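Local structure of transcriptional regulator, MarR family (Silicibacter pomeroyi DSS-3, 3BJ6) at residues A[32-38]-A[107-111]; A[41-46]-A[74-78]. The protein probably acts as a dimeric MarR-family transcription factor that binds DNA through a winged helix-turn-helix domain. All blocks are in the same frame, centred on the assembly; numbering follows the deposited sequence.

Contact 1: residues A[32-38]-A[107-111]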
ATOM      1  N   GLY A  32      -1.930   3.281  18.230  1.00 19.05           N
ATOM      2  CA  GLY A  32      -3.253   3.265  18.856  1.00 18.32           C
ATOM      3  C   GLY A  32      -3.621   1.904  19.424  1.00 18.52           C
ATOM      4  O   GLY A  32      -4.159   1.800  20.540  1.00 19.23           O
ATOM      5  N   THR A  33      -3.324   0.834  18.688  1.00 16.94           N
ATOM      6  CA  THR A  33      -3.711  -0.490  19.158  1.00 16.44           C
ATOM      7  C   THR A  33      -2.931  -0.902  20.408  1.00 17.13           C
ATOM      8  O   THR A  33      -3.493  -1.552  21.299  1.00 16.23           O
ATOM      9  CB  THR A  33      -3.587  -1.575  18.078  1.00 16.86           C
ATOM     10  OG1 THR A  33      -2.192  -1.816  17.740  1.00 17.90           O
ATOM     11  CG2 THR A  33      -4.381  -1.202  16.854  1.00 15.26           C
ATOM     12  N   LEU A  34      -1.629  -0.571  20.478  1.00 16.17           N
ATOM     13  CA  LEU A  34      -0.843  -1.016  21.630  1.00 16.30           C
ATOM     14  C   LEU A  34      -1.297  -0.319  22.936  1.00 16.44           C
ATOM     15  O   LEU A  34      -1.130  -0.861  24.043  1.00 16.63           O
ATOM     16  CB  LEU A  34       0.664  -0.798  21.406  1.00 16.32           C
ATOM     17  CG  LEU A  34       1.338  -1.695  20.337  1.00 16.68           C
ATOM     18  CD1 LEU A  34       2.818  -1.243  20.142  1.00 15.56           C
ATOM     19  CD2 LEU A  34       1.269  -3.169  20.681  1.00 15.74           C
ATOM     20  N   ARG A  35      -1.853   0.875  22.817  1.00 16.28           N
ATOM     21  CA  ARG A  35      -2.456   1.555  23.990  1.00 18.49           C
ATOM     22  C   ARG A  35      -3.588   0.729  24.591  1.00 18.57           C
ATOM     23  O   ARG A  35      -3.803   0.768  25.801  1.00 17.51           O
ATOM     24  CB  ARG A  35      -2.963   2.942  23.613  1.00 19.01           C
ATOM     25  CG  ARG A  35      -1.917   4.014  23.893  1.00 24.66           C
ATOM     26  CD  ARG A  35      -2.391   5.418  23.525  1.00 28.30           C
ATOM     27  NE  ARG A  35      -3.080   6.159  24.592  1.00 31.52           N
ATOM     28  CZ  ARG A  35      -2.491   6.964  25.473  1.00 31.83           C
ATOM     29  NH1 ARG A  35      -1.160   7.119  25.489  1.00 32.79           N
ATOM     30  NH2 ARG A  35      -3.240   7.625  26.343  1.00 32.68           N
ATOM     31  N   GLU A  36      -4.303  -0.032  23.749  1.00 18.16           N
ATOM     32  CA  GLU A  36      -5.350  -0.968  24.251  1.00 19.18           C
ATOM     33  C   GLU A  36      -4.861  -2.399  24.395  1.00 18.45           C
ATOM     34  O   GLU A  36      -5.665  -3.333  24.539  1.00 18.79           O
ATOM     35  CB  GLU A  36      -6.584  -0.924  23.328  1.00 19.78           C
ATOM     36  CG  GLU A  36      -7.188   0.484  23.230  1.00 22.92           C
ATOM     37  CD  GLU A  36      -7.857   0.957  24.536  1.00 26.10           C
ATOM     38  OE1 GLU A  36      -7.918   2.182  24.748  1.00 27.26           O
ATOM     39  OE2 GLU A  36      -8.320   0.118  25.338  1.00 26.09           O
ATOM     40  N   GLY A  37      -3.538  -2.585  24.323  1.00 18.10           N
ATOM     41  CA  GLY A  37      -2.934  -3.882  24.580  1.00 15.98           C
ATOM     42  C   GLY A  37      -2.972  -4.874  23.441  1.00 16.87           C
ATOM     43  O   GLY A  37      -2.812  -6.087  23.677  1.00 16.61           O
ATOM     44  N   VAL A  38      -3.199  -4.407  22.209  1.00 15.99           N
ATOM     45  CA  VAL A  38      -3.274  -5.346  21.086  1.00 15.96           C
ATOM     46  C   VAL A  38      -2.411  -4.883  19.906  1.00 16.52           C
ATOM     47  O   VAL A  38      -2.035  -3.727  19.836  1.00 16.22           O
ATOM     48  CB  VAL A  38      -4.754  -5.623  20.624  1.00 16.33           C
ATOM     49  CG1 VAL A  38      -5.638  -6.120  21.843  1.00 15.68           C
ATOM     50  CG2 VAL A  38      -5.372  -4.402  19.940  1.00 14.62           C
ATOM     51  N   ILE A 107     -12.340  -3.041  23.612  1.00 18.40           N
ATOM     52  CA  ILE A 107     -11.076  -2.714  22.969  1.00 18.35           C
ATOM     53  C   ILE A 107     -11.281  -2.200  21.524  1.00 18.21           C
ATOM     54  O   ILE A 107     -10.789  -1.131  21.174  1.00 16.86           O
ATOM     55  CB  ILE A 107     -10.123  -3.909  23.017  1.00 17.63           C
ATOM     56  CG1 ILE A 107      -9.556  -4.001  24.442  1.00 18.84           C
ATOM     57  CG2 ILE A 107      -8.990  -3.728  21.989  1.00 17.70           C
ATOM     58  CD1 ILE A 107      -8.789  -5.300  24.710  1.00 18.86           C
ATOM     59  N   ILE A 108     -12.039  -2.930  20.708  1.00 17.87           N
ATOM     60  CA  ILE A 108     -12.165  -2.489  19.288  1.00 18.27           C
ATOM     61  C   ILE A 108     -12.962  -1.179  19.175  1.00 18.09           C
ATOM     62  O   ILE A 108     -12.639  -0.318  18.351  1.00 17.33           O
ATOM     63  CB  ILE A 108     -12.641  -3.631  18.299  1.00 18.18           C
ATOM     64  CG1 ILE A 108     -12.478  -3.175  16.840  1.00 19.02           C
ATOM     65  CG2 ILE A 108     -14.082  -4.062  18.605  1.00 16.69           C
ATOM     66  CD1 ILE A 108     -11.014  -2.931  16.421  1.00 19.81           C
ATOM     67  N   THR A 109     -13.937  -0.995  20.073  1.00 18.68           N
ATOM     68  CA  THR A 109     -14.696   0.255  20.146  1.00 18.76           C
ATOM     69  C   THR A 109     -13.779   1.422  20.455  1.00 18.39           C
ATOM     70  O   THR A 109     -13.880   2.485  19.826  1.00 18.25           O
ATOM     71  CB  THR A 109     -15.806   0.173  21.221  1.00 18.75           C
ATOM     72  OG1 THR A 109     -16.704  -0.883  20.860  1.00 21.80           O
ATOM     73  CG2 THR A 109     -16.604   1.462  21.325  1.00 20.45           C
ATOM     74  N   ALA A 110     -12.913   1.226  21.446  1.00 17.53           N
ATOM     75  CA  ALA A 110     -11.962   2.258  21.868  1.00 18.23           C
ATOM     76  C   ALA A 110     -10.977   2.574  20.750  1.00 17.90           C
ATOM     77  O   ALA A 110     -10.706   3.744  20.454  1.00 18.01           O
ATOM     78  CB  ALA A 110     -11.208   1.832  23.151  1.00 17.53           C
ATOM     79  N   ILE A 111     -10.446   1.544  20.114  1.00 18.23           N
ATOM     80  CA  ILE A 111      -9.504   1.758  19.011  1.00 18.10           C
ATOM     81  C   ILE A 111     -10.155   2.579  17.869  1.00 18.94           C
ATOM     82  O   ILE A 111      -9.584   3.567  17.372  1.00 18.64           O
ATOM     83  CB  ILE A 111      -8.959   0.382  18.493  1.00 18.40           C
ATOM     84  CG1 ILE A 111      -8.005  -0.246  19.540  1.00 16.07           C
ATOM     85  CG2 ILE A 111      -8.236   0.558  17.140  1.00 18.59           C
ATOM     86  CD1 ILE A 111      -7.630  -1.758  19.264  1.00 17.96           C
TER
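Glu36 lies with its aliphatic stem across helix 102-123 and overlaps Ile107, Ala110 and Ile111 of this helix. Its CB is 3.9 Å from Ile107 CG2, its CG 3.8 Å from Ile111 CG1, and the carboxylate oxygen OE1 sits 3.7 Å from Ala110 CB, so the charged end stays at the partly exposed border while the methylenes cover the isoleucines. Deeper in, Val38 spans Ile107 and Ile111, one turn apart: Val38 CG2 meets Ile111 CD1 at 3.5 Å and Val38 CG1 meets Ile107 CG2 at 4.1 Å. Thr33 adds its methyl, CG2, 4.1 Å from Ile111 CD1. The contact is thus one of van der Waals packing. A Schellman motif ends helix 18-35 here and carries the chain round to Val38: Val38 N hydrogen-bonds to Thr33 O and Gly37 N to Leu34 O, both at 3.0 Å, with Gly37 at positive phi as the C-prime residue. Val38 thus falls back beside Thr33 on the same hydrophobic patch. Leu83, in the loop ahead of strand 84-87, touches Val38 and Ile107, while Arg43 of helix 40-51 packs on Thr33 and Ile111, so the end of helix 18-35 and helix 102-123 meet beside helix 40-51 and the loop that leads into strand 84-87.

Contact 2: residues A[41-46]-A[74-78]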
ATOM      1  N   GLY A  41      -2.443  -6.684  13.722  1.00 16.99           N
ATOM      2  CA  GLY A  41      -3.050  -7.924  13.218  1.00 17.87           C
ATOM      3  C   GLY A  41      -4.248  -8.307  14.093  1.00 18.13           C
ATOM      4  O   GLY A  41      -5.291  -8.664  13.576  1.00 18.41           O
ATOM      5  N   GLN A  42      -4.084  -8.250  15.420  1.00 17.12           N
ATOM      6  CA  GLN A  42      -5.195  -8.535  16.332  1.00 16.26           C
ATOM      7  C   GLN A  42      -6.394  -7.585  16.144  1.00 16.54           C
ATOM      8  O   GLN A  42      -7.535  -8.035  16.122  1.00 14.90           O
ATOM      9  CB  GLN A  42      -4.716  -8.535  17.790  1.00 16.21           C
ATOM     10  CG  GLN A  42      -3.700  -9.672  18.071  1.00 16.75           C
ATOM     11  CD  GLN A  42      -2.882  -9.433  19.364  1.00 18.69           C
ATOM     12  OE1 GLN A  42      -3.074  -8.439  20.067  1.00 16.27           O
ATOM     13  NE2 GLN A  42      -1.946 -10.351  19.654  1.00 16.99           N
ATOM     14  N   ARG A  43      -6.121  -6.279  16.005  1.00 15.58           N
ATOM     15  CA  ARG A  43      -7.130  -5.288  15.653  1.00 16.38           C
ATOM     16  C   ARG A  43      -7.907  -5.700  14.395  1.00 16.35           C
ATOM     17  O   ARG A  43      -9.102  -5.564  14.376  1.00 17.23           O
ATOM     18  CB  ARG A  43      -6.458  -3.928  15.416  1.00 16.47           C
ATOM     19  CG  ARG A  43      -7.388  -2.822  14.916  1.00 17.70           C
ATOM     20  CD  ARG A  43      -6.621  -1.761  14.109  1.00 18.41           C
ATOM     21  NE  ARG A  43      -7.589  -0.807  13.535  1.00 20.93           N
ATOM     22  CZ  ARG A  43      -8.374  -1.049  12.488  1.00 20.24           C
ATOM     23  NH1 ARG A  43      -8.305  -2.208  11.830  1.00 20.61           N
ATOM     24  NH2 ARG A  43      -9.232  -0.117  12.095  1.00 20.22           N
ATOM     25  N   ALA A  44      -7.222  -6.152  13.342  1.00 16.09           N
ATOM     26  CA  ALA A  44      -7.889  -6.516  12.077  1.00 16.94           C
ATOM     27  C   ALA A  44      -8.928  -7.625  12.350  1.00 17.83           C
ATOM     28  O   ALA A  44     -10.056  -7.563  11.859  1.00 19.10           O
ATOM     29  CB  ALA A  44      -6.842  -7.018  11.031  1.00 16.73           C
ATOM     30  N   ILE A  45      -8.551  -8.618  13.147  1.00 17.16           N
ATOM     31  CA  ILE A  45      -9.477  -9.725  13.494  1.00 17.13           C
ATOM     32  C   ILE A  45     -10.638  -9.227  14.376  1.00 17.23           C
ATOM     33  O   ILE A  45     -11.791  -9.605  14.148  1.00 16.93           O
ATOM     34  CB  ILE A  45      -8.737 -10.947  14.125  1.00 17.02           C
ATOM     35  CG1 ILE A  45      -8.219 -11.890  13.006  1.00 17.83           C
ATOM     36  CG2 ILE A  45      -9.642 -11.783  15.049  1.00 17.37           C
ATOM     37  CD1 ILE A  45      -7.196 -11.248  12.149  1.00 19.87           C
ATOM     38  N   LEU A  46     -10.348  -8.390  15.386  1.00 16.62           N
ATOM     39  CA  LEU A  46     -11.433  -7.827  16.209  1.00 16.80           C
ATOM     40  C   LEU A  46     -12.397  -7.015  15.360  1.00 17.03           C
ATOM     41  O   LEU A  46     -13.623  -7.065  15.539  1.00 17.10           O
ATOM     42  CB  LEU A  46     -10.865  -6.965  17.367  1.00 16.84           C
ATOM     43  CG  LEU A  46      -9.886  -7.693  18.318  1.00 16.80           C
ATOM     44  CD1 LEU A  46      -9.311  -6.693  19.362  1.00 18.69           C
ATOM     45  CD2 LEU A  46     -10.591  -8.867  19.031  1.00 14.61           C
ATOM     46  N   ILE A  74      -3.629 -15.329  14.611  1.00 19.54           N
ATOM     47  CA  ILE A  74      -4.217 -14.174  15.281  1.00 18.95           C
ATOM     48  C   ILE A  74      -5.413 -14.610  16.107  1.00 18.97           C
ATOM     49  O   ILE A  74      -5.595 -14.127  17.233  1.00 19.18           O
ATOM     50  CB  ILE A  74      -4.650 -13.040  14.309  1.00 18.81           C
ATOM     51  CG1 ILE A  74      -3.483 -12.507  13.447  1.00 20.87           C
ATOM     52  CG2 ILE A  74      -5.241 -11.891  15.097  1.00 17.61           C
ATOM     53  CD1 ILE A  74      -2.251 -12.236  14.188  1.00 26.26           C
ATOM     54  N   LEU A  75      -6.259 -15.481  15.557  1.00 18.69           N
ATOM     55  CA  LEU A  75      -7.404 -15.962  16.348  1.00 19.10           C
ATOM     56  C   LEU A  75      -6.952 -16.568  17.675  1.00 19.64           C
ATOM     57  O   LEU A  75      -7.582 -16.364  18.699  1.00 20.48           O
ATOM     58  CB  LEU A  75      -8.237 -17.011  15.583  1.00 19.12           C
ATOM     59  CG  LEU A  75      -9.100 -16.465  14.454  1.00 18.71           C
ATOM     60  CD1 LEU A  75      -9.764 -17.606  13.693  1.00 17.61           C
ATOM     61  CD2 LEU A  75     -10.168 -15.478  14.955  1.00 16.79           C
ATOM     62  N   GLN A  76      -5.877 -17.332  17.653  1.00 19.76           N
ATOM     63  CA  GLN A  76      -5.354 -17.922  18.891  1.00 20.96           C
ATOM     64  C   GLN A  76      -4.870 -16.859  19.888  1.00 20.03           C
ATOM     65  O   GLN A  76      -5.130 -16.948  21.059  1.00 19.71           O
ATOM     66  CB  GLN A  76      -4.249 -18.930  18.570  1.00 21.39           C
ATOM     67  CG  GLN A  76      -4.852 -20.172  17.821  1.00 26.36           C
ATOM     68  CD  GLN A  76      -3.779 -21.141  17.377  1.00 32.99           C
ATOM     69  OE1 GLN A  76      -3.357 -22.005  18.146  1.00 35.99           O
ATOM     70  NE2 GLN A  76      -3.326 -21.006  16.139  1.00 33.53           N
ATOM     71  N   GLU A  77      -4.185 -15.846  19.392  1.00 20.21           N
ATOM     72  CA  GLU A  77      -3.706 -14.769  20.242  1.00 19.39           C
ATOM     73  C   GLU A  77      -4.860 -14.048  20.928  1.00 19.36           C
ATOM     74  O   GLU A  77      -4.823 -13.812  22.145  1.00 18.21           O
ATOM     75  CB  GLU A  77      -2.875 -13.796  19.413  1.00 19.28           C
ATOM     76  CG  GLU A  77      -1.561 -14.353  18.876  1.00 19.72           C
ATOM     77  CD  GLU A  77      -0.857 -13.393  17.900  1.00 23.10           C
ATOM     78  OE1 GLU A  77      -1.395 -12.302  17.595  1.00 20.91           O
ATOM     79  OE2 GLU A  77       0.253 -13.740  17.407  1.00 26.36           O
ATOM     80  N   VAL A  78      -5.888 -13.687  20.167  1.00 18.87           N
ATOM     81  CA  VAL A  78      -7.006 -12.930  20.773  1.00 19.29           C
ATOM     82  C   VAL A  78      -7.878 -13.812  21.675  1.00 19.79           C
ATOM     83  O   VAL A  78      -8.437 -13.336  22.654  1.00 19.51           O
ATOM     84  CB  VAL A  78      -7.845 -12.100  19.753  1.00 19.21           C
ATOM     85  CG1 VAL A  78      -6.936 -11.023  19.094  1.00 18.49           C
ATOM     86  CG2 VAL A  78      -8.481 -12.979  18.674  1.00 19.00           C
TER
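Helices 40-51 and 68-80 cross almost at right angles here, with a signed angle of -88° and 9.4 Å between the axes of the two short segments. The backbones come nearest at Gln42 and Ile74, whose CA atoms are 5.8 Å apart. Gly41 permits this approach: a beta-carbon on it would lie only 3.3 Å from Ile74 CD1. Ile74 CG2 instead fits against the bare backbone, 3.6 Å from both Gly41 O and Gln42 CA, and is also 3.6 Å from Ile45 CD1. Ile45 points into the other helix, and its CG2 reaches Leu75 CD2 at 3.7 Å and Val78 CG2 at 4.0 Å. Val78 CG1 lies 3.6 Å from Gln42 CB and 4.2 Å from Leu46 CD2. The surrounding core is continued by Ile84 of strand 84-87, which touches Leu46, Leu75 and Val78, and by Leu64 of helix 57-64 against Ile45. In MarR proteins the helix equivalent to 68-80 is the DNA-recognition helix; this crossing packs it against helix 40-51 within the winged helix-turn-helix domain. At the partly exposed margin Gln42 NE2 donates to Glu77 OE1 (2.9 Å, 164°), while Gln42 OE1 accepts from Thr39 N just before helix 40-51. The chemistry is that of a buried aliphatic interface with one directional polar tie at its edge, linking the start of one helix to the flank of the other.

Contacts 1 and 2 have centres about 12 Å apart and meet through helix 40-51, which presents different sides to each. Arg43 is the main bridge: its CA-to-CB bond points away from 74-78, and its CD packs 3.6 Å from Thr33 CG2 while its NE is 3.9 Å from Ile111 CG2. Ile108 joins in, with its CB 3.9 Å from Leu46 CB. The guanidinium of Arg43 forms salt bridges with Glu47 and Glu115 and a hydrogen bond with Tyr12 of the second subunit, so the same side chain reaches across the subunit interface. Ethanol, probably from crystallisation, is bound near both contacts, about 5 Å from the side chain of Val38 and about 4 Å from that of Gln42.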